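Galactose-1-phosphate uridylyltransferase (Bacillus cereus, PDB 4QVU) is of unknown function but has a HIT-like fold, binds zinc, and may act as a UDP-glucose:hexose-1-phosphate uridylyltransferase. Local coordinates at residues A41-I46 and S84-F88. Residues are numbered along the deposited sequence; the frame is centred on the assembly and turned at random.
Sequences ATEGSI and SLIRF
Strand 41-43, at the outer edge of the sheet, is extended and turns back through a type II' beta turn from Glu-43 to Ile-46. Gly-44 sits at positive phi (71/-112), and Glu-43 and Ile-46 form a hydrogen-bonded antiparallel pair, Glu-43 N to Ile-46 O 2.8 Å and Ile-46 N to Glu-43 O 3.1 Å, closing the hairpin. Helix 84-88 runs nearly antiparallel to the strand (160°), the axes 10.2 Å apart; by CA atoms Glu-43 matches Phe-88 (7.7 Å) and Ile-46 matches Leu-85 (6.8 Å). The main bump is Phe-88, its t rotamer (chi2 91°) driving the ring into a hollow lined by the hairpin. Ile-46 CG2 lies over one ring face, a CH-pi contact 3.8 Å from the centroid and 3.4 Å from Phe-88 CD2. Glu-43 CB meets Phe-88 CD1 obliquely at 3.8 Å, while the ring tip CZ reaches Ala-41 CB (3.7 Å) and Ala-41 O (3.6 Å). Ile-46, m at both chi angles, also extends CD1 to 3.7 Å from Leu-85 CD1. Thr-42 points away, as alternation along a strand requires. Leu-64 of strand 59-65 touches Ile-46, Leu-85 and Phe-88, and His-92, one helical turn on, stacks edge-to-face with Phe-88. This apolar seam seats helix 79-97 against the edge hairpin of the antiparallel sheet, an alpha-on-beta layer within the N-terminal domain of this HIT-like protein.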
# COMPACT_ATOMS: atom_id res chain seq x y z
N ALA A 41 -21.09 23.02 27.51
CA ALA A 41 -22.35 22.29 27.64
C ALA A 41 -22.17 21.12 28.59
O ALA A 41 -21.06 20.61 28.70
CB ALA A 41 -22.85 21.80 26.29
N THR A 42 -23.24 20.71 29.30
CA THR A 42 -23.24 19.54 30.20
C THR A 42 -24.56 18.80 30.12
O THR A 42 -25.59 19.41 29.82
CB THR A 42 -22.94 19.88 31.70
OG1 THR A 42 -24.02 20.60 32.29
CG2 THR A 42 -21.63 20.58 31.93
N GLU A 43 -24.55 17.50 30.43
CA GLU A 43 -25.77 16.69 30.51
C GLU A 43 -25.50 15.59 31.53
O GLU A 43 -24.90 14.56 31.19
CB GLU A 43 -26.21 16.17 29.15
CG GLU A 43 -27.66 15.70 29.14
CD GLU A 43 -28.23 15.59 27.75
OE1 GLU A 43 -27.85 14.66 27.01
OE2 GLU A 43 -29.05 16.47 27.39
N GLY A 44 -25.87 15.86 32.78
CA GLY A 44 -25.62 14.97 33.90
C GLY A 44 -24.14 14.96 34.23
O GLY A 44 -23.60 15.99 34.63
N SER A 45 -23.47 13.82 33.99
CA SER A 45 -22.04 13.66 34.23
C SER A 45 -21.23 13.96 32.94
O SER A 45 -19.99 14.08 33.02
CB SER A 45 -21.73 12.26 34.75
OG SER A 45 -22.21 11.24 33.89
N ILE A 46 -21.91 14.11 31.77
CA ILE A 46 -21.28 14.47 30.48
C ILE A 46 -20.96 15.97 30.53
O ILE A 46 -21.89 16.76 30.68
CB ILE A 46 -22.12 14.12 29.22
CG1 ILE A 46 -22.97 12.81 29.28
CG2 ILE A 46 -21.33 14.27 27.95
CD1 ILE A 46 -22.30 11.51 29.26
N SER A 84 -26.90 8.45 25.47
CA SER A 84 -26.83 9.87 25.83
C SER A 84 -25.45 10.46 25.49
O SER A 84 -25.39 11.59 25.00
CB SER A 84 -27.13 10.08 27.31
OG SER A 84 -28.46 9.69 27.62
N LEU A 85 -24.36 9.70 25.72
CA LEU A 85 -23.00 10.17 25.44
C LEU A 85 -22.79 10.37 23.93
O LEU A 85 -22.27 11.41 23.54
CB LEU A 85 -21.94 9.22 26.01
CG LEU A 85 -20.47 9.56 25.70
CD1 LEU A 85 -20.04 10.87 26.36
CD2 LEU A 85 -19.54 8.43 26.09
N ILE A 86 -23.22 9.40 23.09
CA ILE A 86 -23.05 9.50 21.64
C ILE A 86 -23.99 10.61 21.10
O ILE A 86 -23.54 11.40 20.28
CB ILE A 86 -23.25 8.12 20.94
CG1 ILE A 86 -22.10 7.14 21.32
CG2 ILE A 86 -23.41 8.22 19.40
CD1 ILE A 86 -20.62 7.57 20.97
N ARG A 87 -25.22 10.72 21.62
CA ARG A 87 -26.14 11.78 21.20
C ARG A 87 -25.58 13.18 21.52
O ARG A 87 -25.58 14.03 20.64
CB ARG A 87 -27.53 11.60 21.82
CG ARG A 87 -28.38 10.65 21.01
CD ARG A 87 -29.74 10.40 21.63
NE ARG A 87 -30.59 9.67 20.70
CZ ARG A 87 -31.84 9.31 20.95
NH1 ARG A 87 -32.40 9.59 22.13
NH2 ARG A 87 -32.55 8.65 20.04
N PHE A 88 -25.04 13.39 22.73
CA PHE A 88 -24.44 14.66 23.15
C PHE A 88 -23.23 15.01 22.25
O PHE A 88 -23.18 16.12 21.71
CB PHE A 88 -24.01 14.57 24.62
CG PHE A 88 -23.48 15.84 25.26
CD1 PHE A 88 -24.34 16.72 25.91
CD2 PHE A 88 -22.12 16.13 25.25
CE1 PHE A 88 -23.85 17.87 26.53
CE2 PHE A 88 -21.63 17.28 25.87
CZ PHE A 88 -22.50 18.14 26.51